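PDB 7BUH: ferredoxin CarAc from Pseudomonas resinovorans, which carries electrons on a Rieske-type [2Fe-2S] cluster from the reductase CarAd to the terminal oxygenase CarAa of carbazole 1,9a-dioxygenase. Local coordinates for residues A28-V32 against T42-C46; L88-E92 against V102-K106. All coordinates share one frame; numbering follows the deposited sequence.

Contact 1 (A28-V32 against T42-C46); sequences APLAV and TEDTC. With FES (Fe2/s2 (inorganic) cluster), chain B.
Ala-31 and Thr-42 form an antiparallel hydrogen-bonded pair at the open end of the hairpin 27-35/38-43, just before the chain leaves the sheet for the [2Fe-2S] cluster. Both bonds of the pair are present: Ala-31 N to Thr-42 O at 2.9 Å, and Thr-42 N to Ala-31 O at 3.0 Å. Leu-30 and Glu-43, the adjacent non-hydrogen-bonded pair, bring their CA atoms to 4.4 Å. Strand pairing stops there, yet Asp-44 N still reaches Pro-29 O at 2.9 Å, nearly straight (172°) but from above the carbonyl plane. A water donates to the same Pro-29 O and accepts from Thr-45 N, so two donors grip one carbonyl as the chain turns off.

With CG anti to the backbone N (chi1 -179°), Asp-44 sets OD1 3.6 Å from Ala-31 CB, while its CB lies 4.0 Å from Pro-29 CG, the two side chains crossing at about a right angle. Ser-54 and Ser-52 hydrogen-bond its two carboxylate oxygens. Beyond Thr-45, Cys-46 SG binds FE2 of the [2Fe-2S] cluster at 2.3 Å. Within the sheet, strand 18-24 flanks 27-35, and strand 90-96 lies beside 38-43.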
ATOM      1  N   ALA A  28       1.870  -8.944  -6.786  1.00 17.51           N
ATOM      2  CA  ALA A  28       0.913  -8.669  -5.693  1.00 18.71           C
ATOM      3  C   ALA A  28       0.377  -7.255  -5.866  1.00 15.32           C
ATOM      4  O   ALA A  28       1.135  -6.346  -6.222  1.00 14.82           O
ATOM      5  CB  ALA A  28       1.607  -8.798  -4.372  1.00 18.13           C
ATOM      6  N   PRO A  29      -0.906  -7.024  -5.559  1.00 12.98           N
ATOM      7  CA  PRO A  29      -1.477  -5.685  -5.640  1.00 11.94           C
ATOM      8  C   PRO A  29      -0.952  -4.806  -4.497  1.00 10.82           C
ATOM      9  O   PRO A  29      -0.531  -5.297  -3.463  1.00 10.96           O
ATOM     10  CB  PRO A  29      -2.972  -5.950  -5.543  1.00 12.60           C
ATOM     11  CG  PRO A  29      -3.031  -7.189  -4.716  1.00 12.71           C
ATOM     12  CD  PRO A  29      -1.921  -8.039  -5.255  1.00 13.01           C
ATOM     13  N   LEU A  30      -0.932  -3.507  -4.768  1.00 11.07           N
ATOM     14  CA  LEU A  30      -0.560  -2.456  -3.786  1.00 11.37           C
ATOM     15  C   LEU A  30      -1.811  -1.654  -3.400  1.00 10.90           C
ATOM     16  O   LEU A  30      -2.788  -1.595  -4.164  1.00 10.45           O
ATOM     17  CB  LEU A  30       0.514  -1.548  -4.387  1.00 11.83           C
ATOM     18  CG  LEU A  30       1.715  -2.280  -4.991  1.00 12.41           C
ATOM     19  CD1 LEU A  30       2.678  -1.308  -5.647  1.00 13.62           C
ATOM     20  CD2 LEU A  30       2.418  -3.125  -3.946  1.00 13.05           C
ATOM     21  N   ALA A  31      -1.754  -1.054  -2.225  1.00 11.57           N
ATOM     22  CA  ALA A  31      -2.743  -0.059  -1.757  1.00 11.10           C
ATOM     23  C   ALA A  31      -2.005   1.268  -1.640  1.00 10.83           C
ATOM     24  O   ALA A  31      -0.905   1.292  -1.076  1.00  9.55           O
ATOM     25  CB  ALA A  31      -3.341  -0.502  -0.458  1.00 11.86           C
ATOM     26  N   VAL A  32      -2.572   2.324  -2.195  1.00  9.92           N
ATOM     27  CA  VAL A  32      -2.044   3.701  -2.057  1.00 10.96           C
ATOM     28  C   VAL A  32      -3.017   4.497  -1.187  1.00 10.70           C
ATOM     29  O   VAL A  32      -4.240   4.497  -1.479  1.00 12.11           O
ATOM     30  CB  VAL A  32      -1.859   4.354  -3.432  1.00 11.89           C
ATOM     31  CG1 VAL A  32      -1.385   5.774  -3.304  1.00 12.69           C
ATOM     32  CG2 VAL A  32      -0.891   3.536  -4.257  1.00 13.14           C
ATOM     33  N   THR A  42       1.471   0.421   0.595  1.00  9.92           N
ATOM     34  CA  THR A  42       1.894  -0.901   1.092  1.00 10.37           C
ATOM     35  C   THR A  42       1.443  -1.965   0.097  1.00 10.52           C
ATOM     36  O   THR A  42       0.704  -1.642  -0.819  1.00 10.32           O
ATOM     37  CB  THR A  42       1.267  -1.172   2.470  1.00 10.82           C
ATOM     38  OG1 THR A  42      -0.161  -1.267   2.377  1.00 11.40           O
ATOM     39  CG2 THR A  42       1.603  -0.127   3.511  1.00 10.81           C
ATOM     40  N   GLU A  43       1.794  -3.222   0.349  1.00 11.32           N
ATOM     41  CA  GLU A  43       1.045  -4.364  -0.182  1.00 11.45           C
ATOM     42  C   GLU A  43      -0.438  -4.144   0.150  1.00 10.93           C
ATOM     43  O   GLU A  43      -0.767  -3.642   1.255  1.00 10.31           O
ATOM     44  CB  GLU A  43       1.531  -5.680   0.429  1.00 14.83           C
ATOM     45  CG  GLU A  43       2.898  -6.075  -0.054  1.00 18.47           C
ATOM     46  CD  GLU A  43       3.715  -6.967   0.883  1.00 24.99           C
ATOM     47  OE1 GLU A  43       3.251  -7.347   2.032  1.00 20.78           O
ATOM     48  OE2 GLU A  43       4.861  -7.274   0.454  1.00 32.07           O
ATOM     49  N   ASP A  44      -1.325  -4.490  -0.767  1.00 10.16           N
ATOM     50  CA  ASP A  44      -2.791  -4.407  -0.533  1.00 10.48           C
ATOM     51  C   ASP A  44      -3.271  -5.582   0.332  1.00 10.67           C
ATOM     52  O   ASP A  44      -4.329  -5.447   1.020  1.00 11.11           O
ATOM     53  CB  ASP A  44      -3.537  -4.442  -1.863  1.00 11.01           C
ATOM     54  CG  ASP A  44      -5.046  -4.328  -1.708  1.00 12.00           C
ATOM     55  OD1 ASP A  44      -5.489  -3.280  -1.192  1.00 13.14           O
ATOM     56  OD2 ASP A  44      -5.751  -5.278  -2.128  1.00 13.39           O
ATOM     57  N   THR A  45      -2.597  -6.724   0.251  1.00 10.62           N
ATOM     58  CA  THR A  45      -3.104  -7.985   0.846  1.00 11.61           C
ATOM     59  C   THR A  45      -2.740  -8.006   2.323  1.00 11.05           C
ATOM     60  O   THR A  45      -1.578  -7.966   2.632  1.00 10.35           O
ATOM     61  CB  THR A  45      -2.593  -9.204   0.085  1.00 12.71           C
ATOM     62  OG1 THR A  45      -2.893  -9.006  -1.307  1.00 12.61           O
ATOM     63  CG2 THR A  45      -3.225 -10.476   0.606  1.00 12.81           C
ATOM     64  N   CYS A  46      -3.742  -8.065   3.194  1.00 10.55           N
ATOM     65  CA  CYS A  46      -3.544  -8.243   4.642  1.00 12.07           C
ATOM     66  C   CYS A  46      -2.720  -9.517   4.863  1.00 12.64           C
ATOM     67  O   CYS A  46      -3.099 -10.597   4.329  1.00 11.26           O
ATOM     68  CB  CYS A  46      -4.874  -8.343   5.369  1.00 11.47           C
ATOM     69  SG  CYS A  46      -4.630  -8.351   7.153  1.00 11.38           S
TER
HETATM   70 FE1  FES B 501      -7.382 -10.940   9.263  1.00 13.90          FE
HETATM   71 FE2  FES B 501      -6.779  -8.762   7.839  1.00 12.17          FE
HETATM   72  S1  FES B 501      -7.428 -10.719   7.021  1.00 13.43           S
HETATM   73  S2  FES B 501      -6.978  -8.926  10.053  1.00 12.74           S
HETATM   74  O   HOH W   1      -0.633  -7.522  -1.934  1.00 12.95           O

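Contact 2 (L88-E92 against V102-K106); sequences LGVFE and VAGEK
Phe-91 lays its ring against the side chain of Glu-105 in one of the two conformers deposited for that glutamate, the two side chains crossing at about a right angle where strands 90-96 and 99-103 diverge at the open end of their hairpin. The Glu-105 distances hold for this conformer alone and are provisional to that extent. In it, Glu-105 CB comes to 3.3 Å from Phe-91 CD2 and its CG to 3.4 Å from Phe-91 CE2, so the aliphatic part of the chain does much of the touching. Farther out, the carboxylate oxygen OE1 sits over one ring face, offset toward the rim and 3.5 Å from CZ of Phe-91; the two planes are 32° apart. Gly-104 O lies near the ring plane, at its edge.

At the root of the side chain, Phe-91 CB meets Val-102 CG2 at 3.8 Å. With CG anti to the carbonyl carbon (chi1 -62°), the ring reaches past Ala-103 O to Glu-105. Replacing Phe-91 by alanine is likely to take away the surface that the Glu-105 chain lies against, leaving that chain freer to turn.

Behind these side chains, the two strands are joined by Ala-103 N, which donates to Glu-92 O at 2.8 Å and almost straight (177°). That oxygen also receives a CA-H contact from Val-102, 3.5 Å from its CA, and the CB atoms of Glu-92 and Ala-103 are 4.1 Å apart. Trp-5 of strand 5-10 touches both of these residues, while Val-102 packs on Leu-6 and Val-8 of that strand. The arrangement is the open end of the antiparallel hairpin 90-96/99-103, the last in the larger sheet of this Rieske domain, where one backbone hydrogen bond joins the two segments, away from the cluster.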
ATOM      1  N   LEU A  88       3.654  -5.434   6.582  1.00 11.75           N
ATOM      2  CA  LEU A  88       3.473  -5.188   5.135  1.00 11.78           C
ATOM      3  C   LEU A  88       4.782  -4.659   4.561  1.00 12.18           C
ATOM      4  O   LEU A  88       5.445  -3.846   5.220  1.00 11.64           O
ATOM      5  CB  LEU A  88       2.355  -4.171   4.885  1.00 12.16           C
ATOM      6  CG  LEU A  88       0.971  -4.537   5.379  1.00 12.59           C
ATOM      7  CD1 LEU A  88       0.061  -3.310   5.422  1.00 13.31           C
ATOM      8  CD2 LEU A  88       0.374  -5.658   4.535  1.00 13.61           C
ATOM      9  N   GLY A  89       5.030  -5.029   3.313  1.00 12.74           N
ATOM     10  CA  GLY A  89       5.971  -4.350   2.431  1.00 14.95           C
ATOM     11  C   GLY A  89       5.552  -2.908   2.277  1.00 16.51           C
ATOM     12  O   GLY A  89       4.347  -2.644   2.114  1.00 14.90           O
ATOM     13  N   VAL A  90       6.506  -2.000   2.302  1.00 16.99           N
ATOM     14  CA  VAL A  90       6.217  -0.561   2.058  1.00 16.91           C
ATOM     15  C   VAL A  90       6.793  -0.169   0.697  1.00 16.36           C
ATOM     16  O   VAL A  90       7.894  -0.680   0.305  1.00 15.78           O
ATOM     17  CB  VAL A  90       6.726   0.334   3.198  1.00 19.44           C
ATOM     18  CG1 VAL A  90       6.035  -0.021   4.517  1.00 21.37           C
ATOM     19  CG2 VAL A  90       8.230   0.304   3.336  1.00 21.92           C
ATOM     20  N   PHE A  91       6.085   0.699  -0.009  1.00 13.65           N
ATOM     21  CA  PHE A  91       6.504   1.194  -1.351  1.00 14.54           C
ATOM     22  C   PHE A  91       6.528   2.716  -1.318  1.00 14.36           C
ATOM     23  O   PHE A  91       5.557   3.306  -0.873  1.00 13.85           O
ATOM     24  CB  PHE A  91       5.584   0.666  -2.455  1.00 14.11           C
ATOM     25  CG  PHE A  91       5.601  -0.835  -2.566  1.00 14.87           C
ATOM     26  CD1 PHE A  91       5.056  -1.635  -1.570  1.00 15.23           C
ATOM     27  CD2 PHE A  91       6.256  -1.462  -3.618  1.00 16.60           C
ATOM     28  CE1 PHE A  91       5.111  -3.017  -1.650  1.00 15.45           C
ATOM     29  CE2 PHE A  91       6.318  -2.845  -3.692  1.00 16.55           C
ATOM     30  CZ  PHE A  91       5.736  -3.623  -2.716  1.00 16.97           C
ATOM     31  N   GLU A  92       7.593   3.317  -1.837  1.00 15.27           N
ATOM     32  CA  GLU A  92       7.693   4.784  -2.058  1.00 18.13           C
ATOM     33  C   GLU A  92       6.566   5.300  -2.971  1.00 16.39           C
ATOM     34  O   GLU A  92       6.168   4.607  -3.940  1.00 14.38           O
ATOM     35  CB  GLU A  92       9.058   5.132  -2.656  1.00 23.41           C
ATOM     36  CG  GLU A  92       9.345   6.623  -2.645  1.00 30.90           C
ATOM     37  CD  GLU A  92      10.760   6.994  -3.097  1.00 38.24           C
ATOM     38  OE1 GLU A  92      11.608   6.067  -3.212  1.00 47.53           O
ATOM     39  OE2 GLU A  92      11.012   8.206  -3.344  1.00 40.57           O
ATOM     40  N   VAL A 102       3.378   5.168  -7.635  1.00 13.92           N
ATOM     41  CA  VAL A 102       3.932   4.251  -6.614  1.00 13.84           C
ATOM     42  C   VAL A 102       5.089   3.459  -7.218  1.00 14.33           C
ATOM     43  O   VAL A 102       4.983   2.997  -8.342  1.00 13.56           O
ATOM     44  CB  VAL A 102       2.822   3.390  -5.970  1.00 13.35           C
ATOM     45  CG1 VAL A 102       2.076   2.495  -6.945  1.00 14.63           C
ATOM     46  CG2 VAL A 102       3.401   2.565  -4.846  1.00 13.76           C
ATOM     47  N   ALA A 103       6.172   3.325  -6.473  1.00 16.01           N
ATOM     48  CA  ALA A 103       7.337   2.534  -6.890  1.00 19.08           C
ATOM     49  C   ALA A 103       6.864   1.098  -7.125  1.00 23.71           C
ATOM     50  O   ALA A 103       5.905   0.618  -6.417  1.00 24.60           O
ATOM     51  CB  ALA A 103       8.434   2.627  -5.883  1.00 21.20           C
ATOM     52  N   GLY A 104       7.396   0.491  -8.179  1.00 23.58           N
ATOM     53  CA  GLY A 104       7.060  -0.876  -8.586  1.00 29.58           C
ATOM     54  C   GLY A 104       7.887  -1.831  -7.769  1.00 33.80           C
ATOM     55  O   GLY A 104       7.614  -3.035  -7.909  1.00 43.89           O
ATOM     56  N   GLU A 105       8.838  -1.273  -6.987  1.00 38.23           N
ATOM     57  CA  GLU A 105       9.798  -1.993  -6.095  0.50 44.04           C
ATOM     58  C   GLU A 105       9.930  -3.446  -6.586  1.00 50.43           C
ATOM     59  O   GLU A 105      10.019  -4.361  -5.717  1.00 58.84           O
ATOM     60  CB  GLU A 105       9.403  -1.793  -4.614  0.50 41.91           C
ATOM     61  CG  GLU A 105       9.729  -2.948  -3.655  0.50 38.42           C
ATOM     62  CD  GLU A 105       9.530  -2.697  -2.165  0.50 38.82           C
ATOM     63  OE1 GLU A 105       8.966  -3.573  -1.475  0.50 33.88           O
ATOM     64  OE2 GLU A 105       9.974  -1.644  -1.680  0.50 40.32           O
ATOM     65  N   LYS A 106       9.947  -3.632  -7.915  1.00 54.80           N
ATOM     66  CA  LYS A 106      10.153  -4.910  -8.638  1.00 59.04           C
ATOM     67  C   LYS A 106      11.571  -4.838  -9.201  1.00 69.22           C
ATOM     68  O   LYS A 106      12.276  -3.853  -8.870  1.00 72.12           O
ATOM     69  CB  LYS A 106       9.107  -5.097  -9.743  1.00 58.19           C
TER

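In the fold
Contacts 1 and 2 follow one another along the chain, each at the open end of a hairpin, and the inner strands 38-43 and 90-96 are neighbours in one antiparallel sheet. Their centres are 9 Å apart. The seam between them has a polar and an apolar part: Glu-43 N lies 3.2 Å from Gly-89 O, a probable hydrogen bond, whereas Leu-30 CD2 meets Phe-91 CE1 at 3.5 Å. Nearer the cluster, Thr-45 O packs on Leu-88 CD2 at 3.6 Å. Contact 1 alone reaches the [2Fe-2S] cluster, through Cys-46, which shares an iron with Cys-65; His-48 and His-68 are the other cluster-binding residues.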